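Helix-turn-helix transcriptional regulator (Pseudomonas aeruginosa, PDB 5XHX) probably regulates transcription as a LuxR-type DNA-binding protein, of which this chain is the N-terminal ligand-binding domain. Local coordinates at residues L73-Q84 against T113-Y123. Sequence-based numbering, arbitrary orientation.
Sequences LISRYITGLYLQ and TEYYNTYFAHY
Helices 73-81 and 114-123 pack with their axes 10.3 Å apart and cross with 130° between their N-to-C directions, bringing Leu81 beside Tyr115 at one end and Leu73 beside Tyr119 at the other. Tyr77 stacks face to face on Tyr119, ring centroids 4.5 Å apart and planes 28° out of parallel, while its rim meets that of Tyr115, CE1 to CE1 at 3.4 Å. CG of Tyr77 lies anti to the backbone N (chi1 -177°), which turns the ring against Tyr119, and its hydroxyl hydrogen-bonds to Asp85, just after segment 73-84. CD2 of Tyr123 reaches over the rim of the opposite face of Tyr119; the edge of Tyr123 takes CB of Leu73, its hydroxyl is held by Asp71, and Ile74 CD1 reaches its CZ at 3.6 Å. Leu73 is a single knob set among Thr118, Tyr119, His122 and Tyr123. At the exposed rim the Arg76 guanidinium and Glu114 carboxylate form a salt bridge, with CD1 of Leu81 over one guanidinium face. Gln84 OE1 accepts from Tyr115 N at 3.0 Å, a fairly straight bond to the first turn of helix 114-123, and a water links Gln84 NE2 to Glu114 OE1. Thr113 OG1 N-caps that helix through Tyr116 N and also hydrogen-bonds to Phe110 O. Tyr77 also rests on Leu48 and Phe50 of strand 44-50; this is a crossed helix pair with an aromatic cluster, packed beside the antiparallel sheet of the alpha/beta ligand-binding domain.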
loop_
_atom_site.group_PDB
_atom_site.type_symbol
_atom_site.label_atom_id
_atom_site.label_comp_id
_atom_site.label_asym_id
_atom_site.label_seq_id
_atom_site.Cartn_x
_atom_site.Cartn_y
_atom_site.Cartn_z
ATOM N N LEU A 73 -20.977 -24.593 10.256
ATOM C CA LEU A 73 -20.118 -24.063 11.309
ATOM C C LEU A 73 -19.873 -22.568 11.155
ATOM O O LEU A 73 -19.702 -21.874 12.159
ATOM C CB LEU A 73 -18.780 -24.794 11.325
ATOM C CG LEU A 73 -18.626 -25.901 12.353
ATOM C CD1 LEU A 73 -17.236 -26.523 12.247
ATOM C CD2 LEU A 73 -18.867 -25.310 13.731
ATOM N N ILE A 74 -19.833 -22.060 9.922
ATOM C CA ILE A 74 -19.631 -20.626 9.725
ATOM C C ILE A 74 -20.834 -19.850 10.246
ATOM O O ILE A 74 -20.690 -18.858 10.969
ATOM C CB ILE A 74 -19.371 -20.311 8.242
ATOM C CG1 ILE A 74 -18.126 -21.051 7.736
ATOM C CG2 ILE A 74 -19.242 -18.808 8.047
ATOM C CD1 ILE A 74 -16.825 -20.590 8.361
ATOM N N SER A 75 -22.040 -20.299 9.885
ATOM C CA SER A 75 -23.257 -19.670 10.393
ATOM C C SER A 75 -23.324 -19.743 11.913
ATOM O O SER A 75 -23.697 -18.762 12.570
ATOM C CB SER A 75 -24.481 -20.331 9.757
ATOM O OG SER A 75 -25.666 -19.847 10.342
ATOM N N ARG A 76 -22.939 -20.889 12.497
ATOM C CA ARG A 76 -22.929 -21.002 13.954
ATOM C C ARG A 76 -21.958 -20.011 14.578
ATOM O O ARG A 76 -22.248 -19.417 15.628
ATOM C CB ARG A 76 -22.563 -22.420 14.392
ATOM C CG ARG A 76 -23.612 -23.489 14.076
ATOM C CD ARG A 76 -23.487 -24.631 15.076
ATOM N NE ARG A 76 -23.940 -24.201 16.392
ATOM C CZ ARG A 76 -23.566 -24.746 17.543
ATOM N NH1 ARG A 76 -22.703 -25.762 17.562
ATOM N NH2 ARG A 76 -24.055 -24.263 18.678
ATOM N N TYR A 77 -20.776 -19.863 13.981
ATOM C CA TYR A 77 -19.839 -18.863 14.472
ATOM C C TYR A 77 -20.487 -17.487 14.461
ATOM O O TYR A 77 -20.528 -16.795 15.483
ATOM C CB TYR A 77 -18.554 -18.876 13.622
ATOM C CG TYR A 77 -17.521 -17.905 14.134
ATOM C CD1 TYR A 77 -16.691 -18.241 15.188
ATOM C CD2 TYR A 77 -17.393 -16.654 13.578
ATOM C CE1 TYR A 77 -15.752 -17.361 15.671
ATOM C CE2 TYR A 77 -16.448 -15.749 14.059
ATOM C CZ TYR A 77 -15.637 -16.106 15.100
ATOM O OH TYR A 77 -14.709 -15.216 15.593
ATOM N N ILE A 78 -21.043 -17.099 13.316
ATOM C CA ILE A 78 -21.585 -15.754 13.151
ATOM C C ILE A 78 -22.757 -15.494 14.103
ATOM O O ILE A 78 -22.898 -14.386 14.642
ATOM C CB ILE A 78 -21.972 -15.537 11.682
ATOM C CG1 ILE A 78 -20.700 -15.483 10.818
ATOM C CG2 ILE A 78 -22.800 -14.274 11.500
ATOM C CD1 ILE A 78 -20.991 -15.349 9.329
ATOM N N THR A 79 -23.613 -16.499 14.336
ATOM C CA THR A 79 -24.823 -16.252 15.129
ATOM C C THR A 79 -24.632 -16.535 16.611
ATOM O O THR A 79 -25.606 -16.457 17.371
ATOM C CB THR A 79 -26.014 -17.081 14.614
ATOM O OG1 THR A 79 -25.721 -18.477 14.771
ATOM C CG2 THR A 79 -26.291 -16.778 13.164
ATOM N N GLY A 80 -23.418 -16.839 17.064
ATOM C CA GLY A 80 -23.258 -16.991 18.497
ATOM C C GLY A 80 -21.951 -17.537 19.020
ATOM O O GLY A 80 -21.472 -17.086 20.061
ATOM N N LEU A 81 -21.365 -18.520 18.335
ATOM C CA LEU A 81 -20.137 -19.118 18.851
ATOM C C LEU A 81 -18.982 -18.115 18.916
ATOM O O LEU A 81 -18.082 -18.274 19.741
ATOM C CB LEU A 81 -19.724 -20.319 17.996
ATOM C CG LEU A 81 -20.494 -21.617 18.212
ATOM C CD1 LEU A 81 -19.981 -22.674 17.233
ATOM C CD2 LEU A 81 -20.336 -22.087 19.656
ATOM N N TYR A 82 -18.998 -17.072 18.084
ATOM C CA TYR A 82 -17.948 -16.050 18.158
ATOM C C TYR A 82 -17.872 -15.399 19.526
ATOM O O TYR A 82 -16.831 -14.824 19.874
ATOM C CB TYR A 82 -18.182 -14.953 17.120
ATOM C CG TYR A 82 -19.217 -13.932 17.556
ATOM C CD1 TYR A 82 -20.567 -14.136 17.297
ATOM C CD2 TYR A 82 -18.848 -12.761 18.223
ATOM C CE1 TYR A 82 -21.523 -13.204 17.688
ATOM C CE2 TYR A 82 -19.807 -11.826 18.632
ATOM C CZ TYR A 82 -21.138 -12.048 18.351
ATOM O OH TYR A 82 -22.102 -11.119 18.723
ATOM N N LEU A 83 -18.969 -15.430 20.293
ATOM C CA LEU A 83 -18.947 -14.868 21.640
ATOM C C LEU A 83 -17.957 -15.586 22.544
ATOM O O LEU A 83 -17.488 -15.001 23.529
ATOM C CB LEU A 83 -20.352 -14.914 22.258
ATOM C CG LEU A 83 -21.348 -13.972 21.575
ATOM C CD1 LEU A 83 -22.822 -14.214 22.042
ATOM C CD2 LEU A 83 -20.915 -12.527 21.834
ATOM N N GLN A 84 -17.657 -16.853 22.256
ATOM C CA GLN A 84 -16.671 -17.629 23.011
ATOM C C GLN A 84 -15.284 -17.574 22.375
ATOM O O GLN A 84 -14.352 -18.230 22.865
ATOM C CB GLN A 84 -17.123 -19.102 23.114
ATOM C CG GLN A 84 -18.548 -19.290 23.731
ATOM C CD GLN A 84 -19.210 -20.611 23.303
ATOM O OE1 GLN A 84 -18.529 -21.607 23.020
ATOM N NE2 GLN A 84 -20.542 -20.626 23.280
ATOM N N THR A 113 -15.139 -24.886 26.063
ATOM C CA THR A 113 -16.216 -24.230 25.331
ATOM C C THR A 113 -16.597 -25.047 24.101
ATOM O O THR A 113 -15.786 -25.799 23.551
ATOM C CB THR A 113 -15.813 -22.815 24.898
ATOM O OG1 THR A 113 -14.739 -22.891 23.951
ATOM C CG2 THR A 113 -15.374 -21.977 26.101
ATOM N N GLU A 114 -17.851 -24.900 23.674
ATOM C CA GLU A 114 -18.251 -25.499 22.406
ATOM C C GLU A 114 -17.411 -24.951 21.257
ATOM O O GLU A 114 -17.015 -25.700 20.354
ATOM C CB GLU A 114 -19.733 -25.260 22.144
ATOM C CG GLU A 114 -20.250 -25.950 20.892
ATOM C CD GLU A 114 -21.751 -25.799 20.738
ATOM O OE1 GLU A 114 -22.347 -25.059 21.546
ATOM O OE2 GLU A 114 -22.336 -26.424 19.826
ATOM N N TYR A 115 -17.129 -23.642 21.280
ATOM C CA TYR A 115 -16.303 -23.023 20.243
ATOM C C TYR A 115 -14.987 -23.787 20.050
ATOM O O TYR A 115 -14.584 -24.090 18.922
ATOM C CB TYR A 115 -16.049 -21.544 20.597
ATOM C CG TYR A 115 -15.034 -20.903 19.685
ATOM C CD1 TYR A 115 -15.402 -20.490 18.415
ATOM C CD2 TYR A 115 -13.699 -20.764 20.071
ATOM C CE1 TYR A 115 -14.489 -19.942 17.551
ATOM C CE2 TYR A 115 -12.757 -20.195 19.200
ATOM C CZ TYR A 115 -13.185 -19.783 17.938
ATOM O OH TYR A 115 -12.331 -19.238 17.016
ATOM N N TYR A 116 -14.325 -24.142 21.148
ATOM C CA TYR A 116 -13.047 -24.848 21.059
ATOM C C TYR A 116 -13.183 -26.184 20.328
ATOM O O TYR A 116 -12.349 -26.533 19.479
ATOM C CB TYR A 116 -12.491 -25.069 22.467
ATOM C CG TYR A 116 -11.161 -25.796 22.532
ATOM C CD1 TYR A 116 -9.975 -25.128 22.274
ATOM C CD2 TYR A 116 -11.092 -27.145 22.876
ATOM C CE1 TYR A 116 -8.748 -25.778 22.343
ATOM C CE2 TYR A 116 -9.868 -27.807 22.950
ATOM C CZ TYR A 116 -8.702 -27.116 22.681
ATOM O OH TYR A 116 -7.483 -27.752 22.746
ATOM N N ASN A 117 -14.229 -26.947 20.640
ATOM C CA ASN A 117 -14.341 -28.310 20.135
ATOM C C ASN A 117 -15.003 -28.395 18.776
ATOM O O ASN A 117 -14.942 -29.451 18.136
ATOM C CB ASN A 117 -15.118 -29.170 21.128
ATOM C CG ASN A 117 -14.355 -29.379 22.395
ATOM O OD1 ASN A 117 -13.438 -30.202 22.445
ATOM N ND2 ASN A 117 -14.703 -28.622 23.432
ATOM N N THR A 118 -15.614 -27.315 18.314
ATOM C CA THR A 118 -16.289 -27.357 17.029
ATOM C C THR A 118 -15.552 -26.473 16.027
ATOM O O THR A 118 -14.789 -26.975 15.191
ATOM C CB THR A 118 -17.758 -26.954 17.210
ATOM O OG1 THR A 118 -17.836 -25.638 17.774
ATOM C CG2 THR A 118 -18.449 -27.931 18.173
ATOM N N TYR A 119 -15.725 -25.156 16.140
ATOM C CA TYR A 119 -15.178 -24.245 15.139
ATOM C C TYR A 119 -13.648 -24.207 15.193
ATOM O O TYR A 119 -12.980 -24.380 14.168
ATOM C CB TYR A 119 -15.779 -22.850 15.342
ATOM C CG TYR A 119 -15.336 -21.849 14.313
ATOM C CD1 TYR A 119 -16.141 -21.537 13.219
ATOM C CD2 TYR A 119 -14.100 -21.227 14.425
ATOM C CE1 TYR A 119 -15.717 -20.612 12.267
ATOM C CE2 TYR A 119 -13.664 -20.324 13.481
ATOM C CZ TYR A 119 -14.472 -20.017 12.403
ATOM O OH TYR A 119 -14.019 -19.102 11.470
ATOM N N PHE A 120 -13.082 -23.983 16.386
ATOM C CA PHE A 120 -11.632 -23.842 16.542
ATOM C C PHE A 120 -10.889 -25.073 16.036
ATOM O O PHE A 120 -9.970 -24.968 15.209
ATOM C CB PHE A 120 -11.286 -23.601 18.012
ATOM C CG PHE A 120 -9.830 -23.281 18.247
ATOM C CD1 PHE A 120 -8.917 -24.288 18.530
ATOM C CD2 PHE A 120 -9.382 -21.967 18.190
ATOM C CE1 PHE A 120 -7.582 -23.992 18.741
ATOM C CE2 PHE A 120 -8.046 -21.659 18.401
ATOM C CZ PHE A 120 -7.145 -22.670 18.677
ATOM N N ALA A 121 -11.258 -26.251 16.553
ATOM C CA ALA A 121 -10.589 -27.485 16.159
ATOM C C ALA A 121 -10.591 -27.666 14.650
ATOM O O ALA A 121 -9.611 -28.165 14.084
ATOM C CB ALA A 121 -11.251 -28.683 16.847
ATOM N N HIS A 122 -11.646 -27.220 13.972
ATOM C CA HIS A 122 -11.680 -27.393 12.527
ATOM C C HIS A 122 -10.935 -26.287 11.780
ATOM O O HIS A 122 -10.108 -26.576 10.907
ATOM C CB HIS A 122 -13.130 -27.467 12.040
ATOM C CG HIS A 122 -13.249 -27.741 10.575
ATOM N ND1 HIS A 122 -13.231 -26.740 9.626
ATOM C CD2 HIS A 122 -13.356 -28.904 9.892
ATOM C CE1 HIS A 122 -13.339 -27.274 8.423
ATOM N NE2 HIS A 122 -13.422 -28.586 8.557
ATOM N N TYR A 123 -11.205 -25.019 12.107
ATOM C CA TYR A 123 -10.729 -23.910 11.285
ATOM C C TYR A 123 -9.375 -23.354 11.703
ATOM O O TYR A 123 -8.726 -22.685 10.892
ATOM C CB TYR A 123 -11.762 -22.774 11.283
ATOM C CG TYR A 123 -12.931 -23.091 10.381
ATOM C CD1 TYR A 123 -12.818 -22.954 8.996
ATOM C CD2 TYR A 123 -14.132 -23.557 10.900
ATOM C CE1 TYR A 123 -13.879 -23.258 8.155
ATOM C CE2 TYR A 123 -15.204 -23.865 10.065
ATOM C CZ TYR A 123 -15.069 -23.713 8.695
ATOM O OH TYR A 123 -16.123 -24.018 7.856
HETATM O O HOH W 1 -22.341 -23.085 23.192
#